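Local coordinates for aerobactin synthase IucA (Klebsiella pneumoniae subsp. pneumoniae, PDB 5JM8), which probably catalyses the ATP-dependent joining of citrate to a hydroxamate-bearing lysine derivative during biosynthesis of the siderophore aerobactin, at residues I42-F52 against L85-L93; E296-L306 against D447-P455. All blocks are in the same frame, centred on the assembly; numbering follows the deposited sequence.

Interaction 1 (I42-F52 against L85-L93)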
loop_
_atom_site.group_PDB
_atom_site.type_symbol
_atom_site.label_atom_id
_atom_site.label_comp_id
_atom_site.label_asym_id
_atom_site.label_seq_id
_atom_site.Cartn_x
_atom_site.Cartn_y
_atom_site.Cartn_z
ATOM N N ILE A 42 10.729 18.315 -50.198
ATOM C CA ILE A 42 12.041 18.869 -49.885
ATOM C C ILE A 42 12.937 18.718 -51.111
ATOM O O ILE A 42 13.435 17.626 -51.381
ATOM C CB ILE A 42 12.690 18.171 -48.678
ATOM C CG1 ILE A 42 11.785 18.290 -47.448
ATOM C CG2 ILE A 42 14.066 18.776 -48.403
ATOM C CD1 ILE A 42 12.246 17.494 -46.245
ATOM N N PRO A 43 13.135 19.811 -51.866
ATOM C CA PRO A 43 13.925 19.718 -53.100
ATOM C C PRO A 43 15.373 19.317 -52.848
ATOM O O PRO A 43 15.969 19.772 -51.873
ATOM C CB PRO A 43 13.852 21.138 -53.674
ATOM C CG PRO A 43 12.661 21.756 -53.039
ATOM C CD PRO A 43 12.585 21.165 -51.674
ATOM N N LEU A 44 15.921 18.478 -53.723
ATOM C CA LEU A 44 17.316 18.058 -53.630
ATOM C C LEU A 44 18.163 18.717 -54.718
ATOM O O LEU A 44 19.376 18.515 -54.781
ATOM C CB LEU A 44 17.428 16.535 -53.740
ATOM C CG LEU A 44 16.793 15.711 -52.616
ATOM C CD1 LEU A 44 16.849 14.230 -52.955
ATOM C CD2 LEU A 44 17.485 15.981 -51.288
ATOM N N GLY A 45 17.520 19.504 -55.575
ATOM C CA GLY A 45 18.204 20.142 -56.684
ATOM C C GLY A 45 18.500 19.154 -57.797
ATOM O O GLY A 45 18.379 17.943 -57.606
ATOM N N GLU A 46 18.888 19.673 -58.960
ATOM C CA GLU A 46 19.177 18.837 -60.122
ATOM C C GLU A 46 17.924 18.105 -60.599
ATOM O O GLU A 46 18.007 16.996 -61.129
ATOM C CB GLU A 46 20.283 17.830 -59.798
ATOM N N GLN A 47 16.769 18.737 -60.401
ATOM C CA GLN A 47 15.489 18.192 -60.847
ATOM C C GLN A 47 15.115 16.919 -60.092
ATOM O O GLN A 47 14.559 15.985 -60.673
ATOM C CB GLN A 47 15.519 17.910 -62.351
ATOM N N GLN A 48 15.428 16.892 -58.800
ATOM C CA GLN A 48 15.044 15.785 -57.927
ATOM C C GLN A 48 14.584 16.302 -56.568
ATOM O O GLN A 48 15.075 17.321 -56.082
ATOM C CB GLN A 48 16.204 14.807 -57.745
ATOM C CG GLN A 48 16.562 14.032 -58.999
ATOM C CD GLN A 48 17.566 12.930 -58.730
ATOM O OE1 GLN A 48 18.175 12.878 -57.661
ATOM N NE2 GLN A 48 17.739 12.036 -59.698
ATOM N N ALA A 49 13.639 15.591 -55.959
ATOM C CA ALA A 49 13.068 16.009 -54.685
ATOM C C ALA A 49 12.502 14.825 -53.909
ATOM O O ALA A 49 12.218 13.774 -54.482
ATOM C CB ALA A 49 11.987 17.048 -54.917
ATOM N N LEU A 50 12.338 15.013 -52.601
ATOM C CA LEU A 50 11.749 14.000 -51.731
ATOM C C LEU A 50 10.302 14.355 -51.428
ATOM O O LEU A 50 10.012 15.468 -51.000
ATOM C CB LEU A 50 12.548 13.874 -50.433
ATOM C CG LEU A 50 13.954 13.287 -50.582
ATOM C CD1 LEU A 50 14.767 13.497 -49.315
ATOM C CD2 LEU A 50 13.892 11.805 -50.938
ATOM N N HIS A 51 9.405 13.399 -51.651
ATOM C CA HIS A 51 7.978 13.601 -51.419
ATOM C C HIS A 51 7.464 12.819 -50.213
ATOM O O HIS A 51 7.429 11.589 -50.234
ATOM C CB HIS A 51 7.187 13.193 -52.658
ATOM C CG HIS A 51 7.312 14.151 -53.802
ATOM N ND1 HIS A 51 6.214 14.684 -54.435
ATOM C CD2 HIS A 51 8.399 14.677 -54.418
ATOM C CE1 HIS A 51 6.613 15.495 -55.398
ATOM N NE2 HIS A 51 7.933 15.510 -55.411
ATOM N N PHE A 52 7.052 13.544 -49.176
ATOM C CA PHE A 52 6.544 12.938 -47.947
ATOM C C PHE A 52 5.025 13.046 -47.845
ATOM O O PHE A 52 4.475 14.147 -47.818
ATOM C CB PHE A 52 7.182 13.600 -46.722
ATOM C CG PHE A 52 8.673 13.423 -46.645
ATOM C CD1 PHE A 52 9.218 12.275 -46.097
ATOM C CD2 PHE A 52 9.527 14.405 -47.117
ATOM C CE1 PHE A 52 10.589 12.110 -46.021
ATOM C CE2 PHE A 52 10.899 14.243 -47.043
ATOM C CZ PHE A 52 11.429 13.095 -46.495
ATOM N N LEU A 85 17.342 8.804 -47.557
ATOM C CA LEU A 85 16.862 10.182 -47.678
ATOM C C LEU A 85 17.631 11.149 -46.777
ATOM O O LEU A 85 17.809 12.318 -47.123
ATOM C CB LEU A 85 15.359 10.264 -47.368
ATOM C CG LEU A 85 14.835 9.839 -45.989
ATOM C CD1 LEU A 85 14.958 10.938 -44.935
ATOM C CD2 LEU A 85 13.385 9.394 -46.112
ATOM N N SER A 86 18.084 10.659 -45.628
ATOM C CA SER A 86 18.856 11.467 -44.693
ATOM C C SER A 86 20.247 11.753 -45.237
ATOM O O SER A 86 20.761 12.856 -45.088
ATOM C CB SER A 86 18.962 10.761 -43.345
ATOM O OG SER A 86 19.436 9.441 -43.520
ATOM N N ARG A 87 20.855 10.745 -45.851
ATOM C CA ARG A 87 22.146 10.916 -46.504
ATOM C C ARG A 87 22.032 11.911 -47.656
ATOM O O ARG A 87 22.922 12.738 -47.864
ATOM C CB ARG A 87 22.672 9.576 -47.018
ATOM C CG ARG A 87 24.018 9.677 -47.724
ATOM C CD ARG A 87 24.514 8.327 -48.208
ATOM N NE ARG A 87 23.619 7.732 -49.198
ATOM C CZ ARG A 87 23.617 8.042 -50.492
ATOM N NH1 ARG A 87 24.460 8.950 -50.971
ATOM N NH2 ARG A 87 22.767 7.443 -51.313
ATOM N N LEU A 88 20.933 11.826 -48.399
ATOM C CA LEU A 88 20.706 12.721 -49.527
ATOM C C LEU A 88 20.591 14.161 -49.046
ATOM O O LEU A 88 21.141 15.074 -49.661
ATOM C CB LEU A 88 19.443 12.318 -50.294
ATOM C CG LEU A 88 19.510 11.006 -51.080
ATOM C CD1 LEU A 88 18.148 10.656 -51.661
ATOM C CD2 LEU A 88 20.556 11.080 -52.186
ATOM N N ILE A 89 19.879 14.360 -47.942
ATOM C CA ILE A 89 19.684 15.696 -47.388
ATOM C C ILE A 89 20.987 16.247 -46.821
ATOM O O ILE A 89 21.255 17.437 -46.932
ATOM C CB ILE A 89 18.599 15.702 -46.289
ATOM C CG1 ILE A 89 17.229 15.419 -46.906
ATOM C CG2 ILE A 89 18.558 17.053 -45.574
ATOM C CD1 ILE A 89 16.145 15.114 -45.897
ATOM N N VAL A 90 21.791 15.390 -46.201
ATOM C CA VAL A 90 23.085 15.824 -45.682
ATOM C C VAL A 90 24.016 16.203 -46.834
ATOM O O VAL A 90 24.827 17.122 -46.711
ATOM C CB VAL A 90 23.743 14.733 -44.809
ATOM C CG1 VAL A 90 25.180 15.111 -44.450
ATOM C CG2 VAL A 90 22.928 14.505 -43.543
ATOM N N ASP A 91 23.898 15.500 -47.956
ATOM C CA ASP A 91 24.688 15.827 -49.140
ATOM C C ASP A 91 24.283 17.187 -49.702
ATOM O O ASP A 91 25.134 17.980 -50.104
ATOM C CB ASP A 91 24.530 14.750 -50.215
ATOM C CG ASP A 91 25.211 15.125 -51.520
ATOM O OD1 ASP A 91 26.453 15.006 -51.598
ATOM O OD2 ASP A 91 24.507 15.539 -52.467
ATOM N N LYS A 92 22.977 17.443 -49.736
ATOM C CA LYS A 92 22.449 18.733 -50.166
ATOM C C LYS A 92 23.046 19.860 -49.330
ATOM O O LYS A 92 23.411 20.910 -49.855
ATOM C CB LYS A 92 20.920 18.744 -50.061
ATOM C CG LYS A 92 20.267 20.108 -50.287
ATOM C CD LYS A 92 18.754 20.042 -50.089
ATOM C CE LYS A 92 18.113 21.427 -50.167
ATOM N NZ LYS A 92 16.634 21.389 -49.982
ATOM N N LEU A 93 23.157 19.624 -48.027
ATOM C CA LEU A 93 23.633 20.640 -47.100
ATOM C C LEU A 93 25.140 20.849 -47.215
ATOM O O LEU A 93 25.645 21.934 -46.926
ATOM C CB LEU A 93 23.264 20.255 -45.665
ATOM C CG LEU A 93 21.762 20.187 -45.367
ATOM C CD1 LEU A 93 21.510 19.610 -43.982
ATOM C CD2 LEU A 93 21.115 21.555 -45.500
#
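Lys92 reaches from helix 82-96 across to Pro43 and Leu44, where the hairpin of strands 39-43 and 49-54 begins to turn. Its CB lies 4.6 Å from Leu44 CD2, and CG carries the chain past that leucine. CD lies beside the backbone of Leu44, 4.3 Å from its CA, and CE passes close to Pro43 O. At the tip NZ donates a 2.6 Å hydrogen bond to Pro43 O, in the carbonyl plane with a C=O...N angle of 160°. A fully extended chain gives the lysine this span: methylenes cover apolar neighbours while the charge is delivered to the turn. NZ also forms a salt bridge with Asp29, so a carboxylate and a carbonyl share the ammonium group.

Away from the lysine, the contact is made by branched aliphatic side chains, whose methyls pack between helix and strand without needing polar partners. Leu44 CD1 meets Leu88 CD1 at 4.0 Å, the two side chains crossing at about a right angle. Leu50 sends CD1 between Leu85 CB, 3.8 Å away, and Ile89 CG1, 3.9 Å away. Leu85 brings its CD2 branch to the edge of the Phe52 ring, near the ring plane and 3.9 Å from CE1. At the turn, Leu44 and Gly45 face Gln48 in a classic beta bulge; the positive phi of Gly45 suits glycine.

Helix 82-96 lies across an antiparallel sheet and runs more against strand 49-52 than with it, with 136° between their directions. Helix 14-26 closes one flank, with Leu20 touching both Phe52 and Leu85 and with Phe19 and Leu23 against Ile89, while helix 101-124 packs on Val90 and Ser86.

Interaction 2 (E296-L306 against D447-P455). With ATP (adenosine-5'-triphosphate), chain I.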
loop_
_atom_site.group_PDB
_atom_site.type_symbol
_atom_site.label_atom_id
_atom_site.label_comp_id
_atom_site.label_asym_id
_atom_site.label_seq_id
_atom_site.Cartn_x
_atom_site.Cartn_y
_atom_site.Cartn_z
ATOM N N GLU A 296 28.115 25.723 -12.366
ATOM C CA GLU A 296 26.704 25.373 -12.528
ATOM C C GLU A 296 26.036 24.938 -11.225
ATOM O O GLU A 296 24.855 25.201 -11.014
ATOM C CB GLU A 296 26.559 24.259 -13.570
ATOM C CG GLU A 296 27.034 24.646 -14.968
ATOM C CD GLU A 296 27.212 23.448 -15.887
ATOM O OE1 GLU A 296 26.765 22.341 -15.523
ATOM O OE2 GLU A 296 27.804 23.616 -16.974
ATOM N N VAL A 297 26.783 24.268 -10.353
ATOM C CA VAL A 297 26.203 23.781 -9.106
ATOM C C VAL A 297 26.063 24.915 -8.092
ATOM O O VAL A 297 25.294 24.806 -7.137
ATOM C CB VAL A 297 27.039 22.625 -8.496
ATOM C CG1 VAL A 297 27.056 21.430 -9.441
ATOM C CG2 VAL A 297 28.455 23.072 -8.176
ATOM N N LYS A 298 26.792 26.005 -8.310
ATOM C CA LYS A 298 26.662 27.192 -7.466
ATOM C C LYS A 298 25.352 27.921 -7.758
ATOM O O LYS A 298 24.802 28.595 -6.887
ATOM C CB LYS A 298 27.845 28.140 -7.675
ATOM C CG LYS A 298 29.154 27.641 -7.089
ATOM C CD LYS A 298 29.252 27.939 -5.607
ATOM N N ARG A 299 24.864 27.785 -8.989
ATOM C CA ARG A 299 23.584 28.369 -9.381
ATOM C C ARG A 299 22.444 27.804 -8.553
ATOM O O ARG A 299 21.521 28.525 -8.175
ATOM C CB ARG A 299 23.299 28.117 -10.860
ATOM C CG ARG A 299 24.222 28.832 -11.815
ATOM C CD ARG A 299 23.810 28.562 -13.251
ATOM N NE ARG A 299 24.641 29.272 -14.217
ATOM C CZ ARG A 299 24.558 29.104 -15.533
ATOM N NH1 ARG A 299 23.683 28.246 -16.039
ATOM N NH2 ARG A 299 25.350 29.790 -16.346
ATOM N N GLY A 300 22.506 26.502 -8.289
ATOM C CA GLY A 300 21.500 25.837 -7.484
ATOM C C GLY A 300 21.548 26.332 -6.055
ATOM O O GLY A 300 20.514 26.590 -5.441
ATOM N N MET A 301 22.760 26.462 -5.526
ATOM C CA MET A 301 22.960 26.992 -4.184
ATOM C C MET A 301 22.435 28.419 -4.104
ATOM O O MET A 301 21.754 28.793 -3.151
ATOM C CB MET A 301 24.443 26.962 -3.803
ATOM C CG MET A 301 25.053 25.571 -3.712
ATOM S SD MET A 301 24.274 24.506 -2.485
ATOM C CE MET A 301 24.490 25.456 -0.983
ATOM N N ARG A 302 22.765 29.207 -5.122
ATOM C CA ARG A 302 22.357 30.604 -5.199
ATOM C C ARG A 302 20.841 30.740 -5.121
ATOM O O ARG A 302 20.316 31.561 -4.368
ATOM C CB ARG A 302 22.879 31.229 -6.496
ATOM C CG ARG A 302 22.504 32.690 -6.694
ATOM C CD ARG A 302 23.238 33.297 -7.878
ATOM N NE ARG A 302 24.688 33.190 -7.724
ATOM C CZ ARG A 302 25.491 32.480 -8.513
ATOM N NH1 ARG A 302 25.014 31.808 -9.556
ATOM N NH2 ARG A 302 26.793 32.455 -8.264
ATOM N N LEU A 303 20.143 29.922 -5.899
ATOM C CA LEU A 303 18.687 29.922 -5.905
ATOM C C LEU A 303 18.141 29.388 -4.583
ATOM O O LEU A 303 17.108 29.848 -4.097
ATOM C CB LEU A 303 18.161 29.088 -7.079
ATOM C CG LEU A 303 16.646 29.049 -7.293
ATOM C CD1 LEU A 303 16.093 30.439 -7.576
ATOM C CD2 LEU A 303 16.294 28.093 -8.424
ATOM N N ALA A 304 18.841 28.418 -4.002
ATOM C CA ALA A 304 18.404 27.805 -2.752
ATOM C C ALA A 304 18.520 28.778 -1.581
ATOM O O ALA A 304 17.633 28.843 -0.731
ATOM C CB ALA A 304 19.209 26.548 -2.475
ATOM N N ARG A 305 19.620 29.526 -1.533
ATOM C CA ARG A 305 19.809 30.546 -0.504
ATOM C C ARG A 305 18.814 31.683 -0.693
ATOM O O ARG A 305 18.342 32.282 0.274
ATOM C CB ARG A 305 21.234 31.096 -0.540
ATOM C CG ARG A 305 22.293 30.101 -0.126
ATOM C CD ARG A 305 23.667 30.738 -0.116
ATOM N NE ARG A 305 24.702 29.775 0.237
ATOM C CZ ARG A 305 24.991 29.411 1.481
ATOM N NH1 ARG A 305 24.318 29.926 2.505
ATOM N NH2 ARG A 305 25.954 28.527 1.703
ATOM N N LEU A 306 18.505 31.975 -1.950
ATOM C CA LEU A 306 17.534 33.006 -2.282
ATOM C C LEU A 306 16.127 32.565 -1.892
ATOM O O LEU A 306 15.253 33.398 -1.650
ATOM C CB LEU A 306 17.599 33.328 -3.776
ATOM C CG LEU A 306 16.835 34.559 -4.271
ATOM C CD1 LEU A 306 17.307 35.826 -3.570
ATOM C CD2 LEU A 306 16.989 34.695 -5.778
ATOM N N ASP A 447 15.638 21.470 -12.433
ATOM C CA ASP A 447 16.852 21.918 -13.123
ATOM C C ASP A 447 17.120 23.396 -12.851
ATOM O O ASP A 447 16.682 24.273 -13.594
ATOM C CB ASP A 447 16.763 21.668 -14.633
ATOM C CG ASP A 447 18.117 21.762 -15.323
ATOM O OD1 ASP A 447 19.097 22.184 -14.672
ATOM O OD2 ASP A 447 18.197 21.421 -16.522
ATOM N N CYS A 448 17.867 23.654 -11.783
ATOM C CA CYS A 448 18.186 25.012 -11.368
ATOM C C CYS A 448 19.345 25.591 -12.173
ATOM O O CYS A 448 19.685 26.766 -12.037
ATOM C CB CYS A 448 18.513 25.029 -9.877
ATOM S SG CYS A 448 17.225 24.267 -8.868
ATOM N N GLN A 449 19.950 24.757 -13.012
ATOM C CA GLN A 449 20.991 25.212 -13.926
ATOM C C GLN A 449 20.413 26.205 -14.933
ATOM O O GLN A 449 21.147 26.979 -15.549
ATOM C CB GLN A 449 21.620 24.020 -14.650
ATOM C CG GLN A 449 22.826 24.361 -15.514
ATOM C CD GLN A 449 23.459 23.131 -16.136
ATOM O OE1 GLN A 449 23.086 21.999 -15.826
ATOM N NE2 GLN A 449 24.423 23.348 -17.022
ATOM N N GLY A 450 19.091 26.174 -15.089
ATOM C CA GLY A 450 18.391 27.059 -16.003
ATOM C C GLY A 450 17.747 28.236 -15.292
ATOM O O GLY A 450 16.776 28.815 -15.788
ATOM N N SER A 451 18.281 28.582 -14.124
ATOM C CA SER A 451 17.818 29.749 -13.385
ATOM C C SER A 451 18.665 30.964 -13.742
ATOM O O SER A 451 19.888 30.867 -13.852
ATOM C CB SER A 451 17.870 29.499 -11.877
ATOM O OG SER A 451 19.198 29.279 -11.438
ATOM N N ALA A 452 18.003 32.101 -13.925
ATOM C CA ALA A 452 18.686 33.352 -14.213
ATOM C C ALA A 452 17.887 34.515 -13.641
ATOM O O ALA A 452 16.717 34.357 -13.287
ATOM C CB ALA A 452 18.883 33.521 -15.706
ATOM N N PHE A 453 18.521 35.679 -13.554
ATOM C CA PHE A 453 17.909 36.833 -12.906
ATOM C C PHE A 453 17.954 38.075 -13.789
ATOM O O PHE A 453 18.955 38.350 -14.449
ATOM C CB PHE A 453 18.601 37.108 -11.571
ATOM C CG PHE A 453 18.610 35.923 -10.647
ATOM C CD1 PHE A 453 17.498 35.618 -9.880
ATOM C CD2 PHE A 453 19.728 35.108 -10.550
ATOM C CE1 PHE A 453 17.501 34.526 -9.030
ATOM C CE2 PHE A 453 19.736 34.014 -9.701
ATOM C CZ PHE A 453 18.621 33.724 -8.941
ATOM N N MET A 454 16.848 38.810 -13.795
ATOM C CA MET A 454 16.746 40.051 -14.544
ATOM C C MET A 454 17.354 41.184 -13.731
ATOM O O MET A 454 17.596 41.028 -12.534
ATOM C CB MET A 454 15.285 40.354 -14.882
ATOM C CG MET A 454 14.614 39.267 -15.697
ATOM S SD MET A 454 15.507 38.908 -17.214
ATOM C CE MET A 454 15.369 40.479 -18.065
ATOM N N PRO A 455 17.615 42.327 -14.381
ATOM C CA PRO A 455 18.169 43.481 -13.668
ATOM C C PRO A 455 17.320 43.914 -12.475
ATOM O O PRO A 455 17.874 44.354 -11.470
ATOM C CB PRO A 455 18.199 44.570 -14.744
ATOM C CG PRO A 455 18.334 43.823 -16.022
ATOM C CD PRO A 455 17.539 42.565 -15.834
HETATM P PG ATP I . 17.981 17.630 -15.131
HETATM O O1G ATP I . 18.152 16.301 -14.440
HETATM O O2G ATP I . 16.539 17.999 -15.382
HETATM O O3G ATP I . 18.784 18.749 -14.514
HETATM P PB ATP I . 19.569 18.339 -17.461
HETATM O O1B ATP I . 20.472 17.447 -18.277
HETATM O O2B ATP I . 20.177 19.394 -16.565
HETATM O O3B ATP I . 18.558 17.389 -16.625
HETATM P PA ATP I . 18.891 19.819 -19.818
HETATM O O1A ATP I . 20.310 20.318 -19.706
HETATM O O2A ATP I . 17.774 20.794 -20.096
HETATM O O3A ATP I . 18.513 19.042 -18.458
HETATM O "O5'" ATP I . 18.795 18.658 -20.924
HETATM C "C5'" ATP I . 17.525 18.053 -21.143
HETATM C "C4'" ATP I . 17.655 16.597 -21.566
HETATM O "O4'" ATP I . 16.344 16.090 -21.822
HETATM C "C3'" ATP I . 18.474 16.409 -22.835
HETATM O "O3'" ATP I . 19.465 15.395 -22.621
HETATM C "C2'" ATP I . 17.483 15.992 -23.905
HETATM O "O2'" ATP I . 17.988 14.932 -24.715
HETATM C "C1'" ATP I . 16.257 15.530 -23.134
HETATM N N9 ATP I . 15.001 15.980 -23.775
HETATM C C8 ATP I . 14.039 15.150 -24.209
HETATM N N7 ATP I . 13.010 15.848 -24.751
HETATM C C5 ATP I . 13.317 17.154 -24.659
HETATM C C6 ATP I . 12.663 18.422 -25.038
HETATM N N6 ATP I . 11.448 18.395 -25.635
HETATM N N1 ATP I . 13.318 19.575 -24.769
HETATM C C2 ATP I . 14.527 19.588 -24.175
HETATM N N3 ATP I . 15.173 18.468 -23.805
HETATM C C4 ATP I . 14.633 17.240 -24.016
#
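The ATP and magnesium site is bordered by the turn that carries Asp447, and helix 294-306 backs this turn through Glu296, Arg299 and Gly300 against Cys448 and Gln449. Asp447 belongs to the magnesium site, and its OD2 lies 2.8 Å from ATP O2B. OD1 accepts the backbone N of Gln449 in an Asx turn and forms a salt bridge with Lys278, so the carboxylate is held from the protein side as well.

Gln449 crosses Glu296 obliquely, its NE2 over the face of the carboxylate, 3.0 Å from CD. Carboxylate and amide planes are only 23° apart, and because NE2 approaches from above, OE1 is not met at a hydrogen-bonding angle. The backbone is gripped instead by Arg299, whose NH1 donates to Gln449 O at 2.9 Å along a bent path (135° at the hydrogen). Its long, straight chain suits this reach, and NH2 continues to a salt bridge with Glu470. Ser451 OG and N both donate to Cys448 O, OG at 2.6 Å, which tightens the turn.

Gly300 lets the backbones come close, its CA 3.9 Å from Cys448 CB. One turn on, Leu303 holds CG trans to its amide nitrogen (chi1 -176°), placing CD2 4.0 Å from both Cys448 SG and Ser451 CB. Phe453 fills the far end: Leu306 CD2 comes from the opposite direction to 3.3 Å from CE1, and Arg302 lays CD near CE2 while its NE pairs with Glu466.

Asp447, just after a strand, joins Gln429 and Asn430 at the metal in the ATP-magnesium site of this NIS synthetase; the clan of the 137-369 family suggests a possible kinase-like resemblance.

How the interactions relate
Interactions 1 and 2 lie on opposite sides of the chain's centre, their own centres 44 Å apart and their nearest atoms about 27 Å apart, and they share no helix or strand. Each sets one helix against a segment that includes β-strand, but the surroundings differ. Interaction 1, nearer the periphery and only partly buried, is chiefly aliphatic packing with a single lysine at its edge. Interaction 2 is buried and grades from an apolar end of leucine and phenylalanine to a polar end, where arginine and glutamate meet the turn whose aspartate and glutamine border the nucleotide. The first joins a hairpin to a helix close in sequence; the second joins distant parts of the chain.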